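Local coordinates for La-related protein 7 homolog (Schizosaccharomyces pombe, PDB 6TZN) that binds telomerase RNA ter1 and promotes its assembly with the catalytic subunit trt1, as a full-length protein of which this chain is the C-terminal xRRM domain, at residues L12-K17 against T71-F76; L19-N24 against D55-I60. One frame throughout, in Å; residues are numbered along the deposited sequence.

Contact 1 of 2, residues L12-K17 against T71-F76; sequences LLTRIK and TCINAF
Thr14 and Ile73 make the closest apolar approach between strand 13-17 and helix 66-78: the methyl CG2 of Thr14 lies 3.6 Å from CD1 of Ile73, and the side chains point in opposite senses as they pass. The isoleucine starts out across the interface rather than into it; chi1 (-60°) puts CG1 anti to the carbonyl carbon, and chi2 (-55°) then sets CD1 on the strand side. Ile16 reaches over in a similar way, its CD1 standing 4.0 Å from SG of Cys72. The same methyl comes within 4.4 Å of CE2 of Phe76, at an oblique approach to the ring, while SG of Cys72 lies at that ring's edge, in its plane.

Strand 13-17 is the first strand of the RRM's four-stranded antiparallel sheet, and helix 66-78 is the second of the two helices, with 25-39, that pack on one face of such a sheet. The axes of strand 13-17 and helix 71-76 come within 9.5 Å, with 28° between their N-to-C directions.

Polar contact is slight, and no hydrogen bond joins the two segments. OG1 of Thr14 is 3.9 Å from SG of Cys72, but its hydrogen bond is with NE1 of Trp63 on the adjacent strand, which satisfies this buried hydroxyl. Ala104 of strand 103-106 touches Ile16, Ile73 and Phe76.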
ATOM      1  N   LEU A  12       6.237 -10.543   0.940  1.00 18.33           N
ATOM      2  CA  LEU A  12       5.823  -9.609   1.976  1.00 18.35           C
ATOM      3  C   LEU A  12       5.573  -8.200   1.459  1.00 17.47           C
ATOM      4  O   LEU A  12       4.976  -7.398   2.182  1.00 17.86           O
ATOM      5  CB  LEU A  12       6.899  -9.508   3.066  1.00 19.16           C
ATOM      6  CG  LEU A  12       7.185 -10.725   3.953  1.00 19.47           C
ATOM      7  CD1 LEU A  12       8.309 -10.392   4.938  1.00 21.56           C
ATOM      8  CD2 LEU A  12       5.936 -11.146   4.699  1.00 22.26           C
ATOM      9  N   LEU A  13       6.015  -7.874   0.246  1.00 17.59           N
ATOM     10  CA  LEU A  13       6.153  -6.485  -0.187  1.00 16.68           C
ATOM     11  C   LEU A  13       5.092  -6.129  -1.216  1.00 16.71           C
ATOM     12  O   LEU A  13       4.936  -6.834  -2.219  1.00 18.85           O
ATOM     13  CB  LEU A  13       7.528  -6.257  -0.817  1.00 18.05           C
ATOM     14  CG  LEU A  13       8.757  -6.706  -0.034  1.00 18.83           C
ATOM     15  CD1 LEU A  13      10.002  -6.485  -0.883  1.00 20.61           C
ATOM     16  CD2 LEU A  13       8.856  -5.952   1.291  1.00 21.62           C
ATOM     17  N   THR A  14       4.386  -5.022  -0.991  1.00 16.21           N
ATOM     18  CA  THR A  14       3.455  -4.486  -1.978  1.00 16.29           C
ATOM     19  C   THR A  14       3.823  -3.047  -2.301  1.00 16.52           C
ATOM     20  O   THR A  14       4.029  -2.233  -1.396  1.00 18.04           O
ATOM     21  CB  THR A  14       1.992  -4.532  -1.510  1.00 17.56           C
ATOM     22  OG1 THR A  14       1.804  -3.666  -0.382  1.00 17.32           O
ATOM     23  CG2 THR A  14       1.577  -5.958  -1.165  1.00 18.58           C
ATOM     24  N   ARG A  15       3.892  -2.732  -3.584  1.00 16.88           N
ATOM     25  CA  ARG A  15       4.020  -1.351  -4.011  1.00 17.42           C
ATOM     26  C   ARG A  15       2.624  -0.759  -4.115  1.00 16.81           C
ATOM     27  O   ARG A  15       1.730  -1.369  -4.711  1.00 19.29           O
ATOM     28  CB  ARG A  15       4.705  -1.279  -5.371  1.00 20.99           C
ATOM     29  CG  ARG A  15       4.692   0.119  -5.970  1.00 26.34           C
ATOM     30  CD  ARG A  15       5.483   0.176  -7.255  1.00 32.78           C
ATOM     31  NE  ARG A  15       6.908   0.299  -6.979  1.00 41.32           N
ATOM     32  CZ  ARG A  15       7.786  -0.682  -7.138  1.00 42.83           C
ATOM     33  NH1 ARG A  15       7.389  -1.870  -7.578  1.00 43.68           N
ATOM     34  NH2 ARG A  15       9.064  -0.473  -6.858  1.00 46.92           N
ATOM     35  N   ILE A  16       2.427   0.405  -3.506  1.00 16.53           N
ATOM     36  CA  ILE A  16       1.194   1.170  -3.643  1.00 16.39           C
ATOM     37  C   ILE A  16       1.479   2.326  -4.583  1.00 16.57           C
ATOM     38  O   ILE A  16       2.441   3.073  -4.372  1.00 18.79           O
ATOM     39  CB  ILE A  16       0.705   1.698  -2.282  1.00 17.58           C
ATOM     40  CG1 ILE A  16       0.700   0.592  -1.221  1.00 20.39           C
ATOM     41  CG2 ILE A  16      -0.662   2.362  -2.435  1.00 20.12           C
ATOM     42  CD1 ILE A  16      -0.237  -0.543  -1.532  1.00 20.11           C
ATOM     43  N   LYS A  17       0.671   2.466  -5.628  1.00 16.04           N
ATOM     44  CA  LYS A  17       0.845   3.526  -6.611  1.00 16.03           C
ATOM     45  C   LYS A  17      -0.350   4.467  -6.611  1.00 16.35           C
ATOM     46  O   LYS A  17      -1.475   4.079  -6.273  1.00 16.83           O
ATOM     47  CB  LYS A  17       1.019   2.956  -8.023  1.00 19.53           C
ATOM     48  CG  LYS A  17       2.264   2.104  -8.174  1.00 23.94           C
ATOM     49  CD  LYS A  17       2.558   1.792  -9.627  1.00 33.45           C
ATOM     50  CE  LYS A  17       1.505   0.888 -10.229  1.00 39.65           C
ATOM     51  NZ  LYS A  17       1.797   0.632 -11.666  1.00 44.02           N
ATOM     52  N   THR A  71      -3.921  -9.937   1.004  1.00 19.11           N
ATOM     53  CA  THR A  71      -5.167  -9.248   1.315  1.00 19.69           C
ATOM     54  C   THR A  71      -5.136  -7.816   0.789  1.00 18.86           C
ATOM     55  O   THR A  71      -6.133  -7.312   0.256  1.00 19.29           O
ATOM     56  CB  THR A  71      -5.397  -9.267   2.828  1.00 21.72           C
ATOM     57  OG1 THR A  71      -5.490 -10.622   3.288  1.00 25.08           O
ATOM     58  CG2 THR A  71      -6.659  -8.505   3.203  1.00 23.73           C
ATOM     59  N   CYS A  72      -3.991  -7.146   0.934  1.00 19.13           N
ATOM     60  CA  CYS A  72      -3.841  -5.794   0.408  1.00 18.45           C
ATOM     61  C   CYS A  72      -4.040  -5.772  -1.105  1.00 17.76           C
ATOM     62  O   CYS A  72      -4.774  -4.926  -1.638  1.00 18.48           O
ATOM     63  CB  CYS A  72      -2.457  -5.265   0.781  1.00 18.14           C
ATOM     64  SG  CYS A  72      -2.069  -3.660   0.072  1.00 20.10           S
ATOM     65  N   ILE A  73      -3.386  -6.691  -1.819  1.00 18.62           N
ATOM     66  CA  ILE A  73      -3.527  -6.744  -3.273  1.00 18.78           C
ATOM     67  C   ILE A  73      -4.987  -6.938  -3.663  1.00 19.25           C
ATOM     68  O   ILE A  73      -5.513  -6.244  -4.544  1.00 20.19           O
ATOM     69  CB  ILE A  73      -2.637  -7.851  -3.865  1.00 20.47           C
ATOM     70  CG1 ILE A  73      -1.164  -7.599  -3.539  1.00 23.76           C
ATOM     71  CG2 ILE A  73      -2.859  -7.958  -5.369  1.00 23.16           C
ATOM     72  CD1 ILE A  73      -0.677  -6.260  -3.973  1.00 25.16           C
ATOM     73  N   ASN A  74      -5.668  -7.880  -3.003  1.00 19.62           N
ATOM     74  CA  ASN A  74      -7.065  -8.150  -3.332  1.00 20.97           C
ATOM     75  C   ASN A  74      -7.942  -6.940  -3.038  1.00 18.80           C
ATOM     76  O   ASN A  74      -8.869  -6.635  -3.797  1.00 20.59           O
ATOM     77  CB  ASN A  74      -7.562  -9.366  -2.549  1.00 23.90           C
ATOM     78  CG  ASN A  74      -6.918 -10.657  -3.012  1.00 25.10           C
ATOM     79  OD1 ASN A  74      -6.398 -10.737  -4.122  1.00 28.81           O
ATOM     80  ND2 ASN A  74      -6.952 -11.678  -2.157  1.00 29.40           N
ATOM     81  N   ALA A  75      -7.661  -6.238  -1.938  1.00 18.03           N
ATOM     82  CA  ALA A  75      -8.479  -5.099  -1.537  1.00 19.38           C
ATOM     83  C   ALA A  75      -8.460  -3.999  -2.594  1.00 20.04           C
ATOM     84  O   ALA A  75      -9.512  -3.471  -2.977  1.00 20.88           O
ATOM     85  CB  ALA A  75      -7.983  -4.561  -0.197  1.00 19.95           C
ATOM     86  N   PHE A  76      -7.271  -3.620  -3.067  1.00 17.85           N
ATOM     87  CA  PHE A  76      -7.211  -2.550  -4.058  1.00 20.17           C
ATOM     88  C   PHE A  76      -7.647  -2.999  -5.443  1.00 22.46           C
ATOM     89  O   PHE A  76      -8.062  -2.158  -6.249  1.00 24.29           O
ATOM     90  CB  PHE A  76      -5.825  -1.911  -4.093  1.00 20.51           C
ATOM     91  CG  PHE A  76      -5.546  -1.044  -2.906  1.00 19.10           C
ATOM     92  CD1 PHE A  76      -6.069   0.239  -2.833  1.00 21.73           C
ATOM     93  CD2 PHE A  76      -4.794  -1.527  -1.843  1.00 19.71           C
ATOM     94  CE1 PHE A  76      -5.828   1.035  -1.734  1.00 22.40           C
ATOM     95  CE2 PHE A  76      -4.544  -0.736  -0.741  1.00 22.91           C
ATOM     96  CZ  PHE A  76      -5.060   0.554  -0.687  1.00 21.98           C
TER

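Contact 2 of 2, residues L19-N24 against D55-I60; sequences LHPLTN and DETEAI
The loop that leads from the first RRM strand into helix 25-39 meets the run-in to strand 58-63, the two segments heading in roughly opposite directions (147° between the CA 19-to-22 and CA 55-to-59 directions). Leu19 N donates to Thr57 O at 2.9 Å, the donor tilted 31° from the carbonyl plane. At the other end Asp55 N gives only a weak bond to Pro21 O, with an N-H...O angle of 121°. Between them, CA of Pro21 points its hydrogen at Glu56 O, 3.5 Å away.

Side chains fill in around this backbone pairing. CD1 of Leu19 lies 3.8 Å from CB of Ala59, and CB of Pro21 meets CG2 of Thr57 at 3.9 Å. The Leu22 side chain lies alongside that of Asp55, both extending in the same direction, with CD2 of the leucine 3.3 Å from OD1. A type I turn from His20 to Thr23 shapes the loop; Leu22 N bonds back to His20 ND1 at 3.1 Å.

Leu19 also packs on Ile28 of helix 25-39, whose N-cap is Asn24, while strand 58-63, to which Ala59 belongs, runs antiparallel beside strand 13-17.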
ATOM      1  N   LEU A  19      -0.690   7.297  -4.826  1.00 15.53           N
ATOM      2  CA  LEU A  19      -0.931   8.056  -3.610  1.00 15.20           C
ATOM      3  C   LEU A  19      -0.880   9.551  -3.911  1.00 15.84           C
ATOM      4  O   LEU A  19      -0.200   9.997  -4.843  1.00 16.80           O
ATOM      5  CB  LEU A  19       0.149   7.740  -2.578  1.00 16.32           C
ATOM      6  CG  LEU A  19       0.110   6.321  -2.010  1.00 16.76           C
ATOM      7  CD1 LEU A  19       1.434   5.974  -1.354  1.00 20.05           C
ATOM      8  CD2 LEU A  19      -1.045   6.188  -1.025  1.00 17.35           C
ATOM      9  N   HIS A  20      -1.610  10.323  -3.122  1.00 15.38           N
ATOM     10  CA  HIS A  20      -1.486  11.770  -3.215  1.00 14.90           C
ATOM     11  C   HIS A  20      -0.045  12.180  -2.911  1.00 15.24           C
ATOM     12  O   HIS A  20       0.530  11.715  -1.916  1.00 16.95           O
ATOM     13  CB  HIS A  20      -2.443  12.455  -2.253  1.00 16.33           C
ATOM     14  CG  HIS A  20      -2.557  13.927  -2.480  1.00 16.69           C
ATOM     15  ND1 HIS A  20      -1.568  14.819  -2.114  1.00 17.91           N
ATOM     16  CD2 HIS A  20      -3.530  14.660  -3.070  1.00 17.37           C
ATOM     17  CE1 HIS A  20      -1.934  16.039  -2.464  1.00 18.23           C
ATOM     18  NE2 HIS A  20      -3.118  15.970  -3.048  1.00 17.70           N
ATOM     19  N   PRO A  21       0.572  13.032  -3.739  1.00 16.11           N
ATOM     20  CA  PRO A  21       2.017  13.282  -3.587  1.00 17.03           C
ATOM     21  C   PRO A  21       2.392  13.969  -2.287  1.00 16.67           C
ATOM     22  O   PRO A  21       3.560  13.911  -1.890  1.00 19.62           O
ATOM     23  CB  PRO A  21       2.358  14.157  -4.805  1.00 18.28           C
ATOM     24  CG  PRO A  21       1.053  14.793  -5.183  1.00 18.35           C
ATOM     25  CD  PRO A  21       0.013  13.727  -4.910  1.00 17.47           C
ATOM     26  N   LEU A  22       1.452  14.623  -1.611  1.00 16.35           N
ATOM     27  CA  LEU A  22       1.780  15.354  -0.398  1.00 17.23           C
ATOM     28  C   LEU A  22       1.298  14.644   0.864  1.00 17.08           C
ATOM     29  O   LEU A  22       1.214  15.259   1.931  1.00 17.03           O
ATOM     30  CB  LEU A  22       1.325  16.810  -0.500  1.00 19.79           C
ATOM     31  CG  LEU A  22       2.107  17.582  -1.585  1.00 22.84           C
ATOM     32  CD1 LEU A  22       1.395  18.856  -1.990  1.00 24.83           C
ATOM     33  CD2 LEU A  22       3.544  17.882  -1.148  1.00 25.95           C
ATOM     34  N   THR A  23       1.015  13.342   0.766  1.00 16.49           N
ATOM     35  CA  THR A  23       0.592  12.550   1.911  1.00 16.30           C
ATOM     36  C   THR A  23       1.794  12.219   2.802  1.00 16.21           C
ATOM     37  O   THR A  23       2.908  12.716   2.597  1.00 17.77           O
ATOM     38  CB  THR A  23      -0.189  11.321   1.438  1.00 15.67           C
ATOM     39  OG1 THR A  23      -0.966  10.808   2.526  1.00 15.72           O
ATOM     40  CG2 THR A  23       0.740  10.219   0.908  1.00 16.91           C
ATOM     41  N   ASN A  24       1.557  11.406   3.833  1.00 16.61           N
ATOM     42  CA  ASN A  24       2.606  11.016   4.767  1.00 17.64           C
ATOM     43  C   ASN A  24       2.371   9.584   5.240  1.00 16.87           C
ATOM     44  O   ASN A  24       1.340   8.973   4.951  1.00 16.81           O
ATOM     45  CB  ASN A  24       2.758  12.017   5.925  1.00 19.51           C
ATOM     46  CG  ASN A  24       1.525  12.114   6.810  1.00 20.63           C
ATOM     47  OD1 ASN A  24       0.604  11.306   6.717  1.00 22.01           O
ATOM     48  ND2 ASN A  24       1.520  13.100   7.700  1.00 26.46           N
ATOM     49  N   ASP A  55       6.490  13.759  -1.350  1.00 21.67           N
ATOM     50  CA  ASP A  55       6.422  14.220  -2.736  1.00 21.08           C
ATOM     51  C   ASP A  55       6.639  13.120  -3.761  1.00 22.49           C
ATOM     52  O   ASP A  55       6.884  13.403  -4.936  1.00 24.70           O
ATOM     53  CB  ASP A  55       7.264  15.475  -3.023  1.00 22.38           C
ATOM     54  CG  ASP A  55       6.409  16.693  -3.278  1.00 24.06           C
ATOM     55  OD1 ASP A  55       5.233  16.527  -3.660  1.00 25.72           O
ATOM     56  OD2 ASP A  55       6.899  17.828  -3.082  1.00 24.21           O
ATOM     57  N   GLU A  56       6.541  11.866  -3.343  1.00 20.06           N
ATOM     58  CA  GLU A  56       6.402  10.751  -4.265  1.00 18.75           C
ATOM     59  C   GLU A  56       4.964  10.252  -4.230  1.00 17.61           C
ATOM     60  O   GLU A  56       4.209  10.532  -3.295  1.00 19.43           O
ATOM     61  CB  GLU A  56       7.397   9.635  -3.926  1.00 21.48           C
ATOM     62  CG  GLU A  56       8.845  10.150  -3.988  1.00 23.68           C
ATOM     63  CD  GLU A  56       9.898   9.061  -4.045  1.00 28.09           C
ATOM     64  OE1 GLU A  56       9.575   7.877  -3.823  1.00 27.86           O
ATOM     65  OE2 GLU A  56      11.073   9.394  -4.306  1.00 31.82           O
ATOM     66  N   THR A  57       4.579   9.527  -5.279  1.00 18.07           N
ATOM     67  CA  THR A  57       3.224   9.007  -5.395  1.00 17.56           C
ATOM     68  C   THR A  57       3.176   7.501  -5.189  1.00 16.65           C
ATOM     69  O   THR A  57       2.136   6.882  -5.438  1.00 16.87           O
ATOM     70  CB  THR A  57       2.612   9.391  -6.745  1.00 17.85           C
ATOM     71  OG1 THR A  57       3.394   8.821  -7.798  1.00 19.22           O
ATOM     72  CG2 THR A  57       2.554  10.905  -6.911  1.00 21.08           C
ATOM     73  N   GLU A  58       4.278   6.901  -4.749  1.00 17.74           N
ATOM     74  CA  GLU A  58       4.357   5.467  -4.523  1.00 17.81           C
ATOM     75  C   GLU A  58       4.969   5.204  -3.157  1.00 16.82           C
ATOM     76  O   GLU A  58       5.723   6.026  -2.624  1.00 18.09           O
ATOM     77  CB  GLU A  58       5.201   4.768  -5.602  1.00 22.34           C
ATOM     78  CG  GLU A  58       4.659   4.931  -7.012  1.00 30.31           C
ATOM     79  CD  GLU A  58       5.499   4.223  -8.058  1.00 39.64           C
ATOM     80  OE1 GLU A  58       6.514   3.595  -7.689  1.00 39.50           O
ATOM     81  OE2 GLU A  58       5.142   4.302  -9.254  1.00 45.97           O
ATOM     82  N   ALA A  59       4.623   4.053  -2.585  1.00 17.38           N
ATOM     83  CA  ALA A  59       5.242   3.571  -1.361  1.00 16.87           C
ATOM     84  C   ALA A  59       5.449   2.071  -1.489  1.00 16.60           C
ATOM     85  O   ALA A  59       4.769   1.396  -2.265  1.00 18.24           O
ATOM     86  CB  ALA A  59       4.364   3.863  -0.137  1.00 16.99           C
ATOM     87  N   ILE A  60       6.387   1.541  -0.710  1.00 15.77           N
ATOM     88  CA  ILE A  60       6.559   0.093  -0.589  1.00 16.20           C
ATOM     89  C   ILE A  60       6.179  -0.304   0.829  1.00 16.00           C
ATOM     90  O   ILE A  60       6.722   0.239   1.797  1.00 17.17           O
ATOM     91  CB  ILE A  60       7.989  -0.359  -0.923  1.00 19.09           C
ATOM     92  CG1 ILE A  60       8.315  -0.045  -2.387  1.00 23.51           C
ATOM     93  CG2 ILE A  60       8.149  -1.846  -0.621  1.00 21.24           C
ATOM     94  CD1 ILE A  60       9.708  -0.458  -2.811  1.00 26.86           C
TER

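In the fold
Contacts 1 and 2 lie about 15 Å apart, centre to centre, within one xRRM domain, and share its antiparallel sheet. Along the chain come 12-17, 19-24, 55-60 and 71-76, so both segments of contact 2 fall between those of contact 1. A probable hydrogen bond of 2.8 Å from Ile16 N to Ala59 O joins the contacts directly across neighbouring strands. Contact 1 lies deep, about 5 Å from the chain's centre, and packs helix 66-78 on the sheet; contact 2, about 10 Å out and partly buried, pairs the loop after strand 13-17 with the start of strand 58-63 and the residues before it. The same strand pair thus serves both core and loop end.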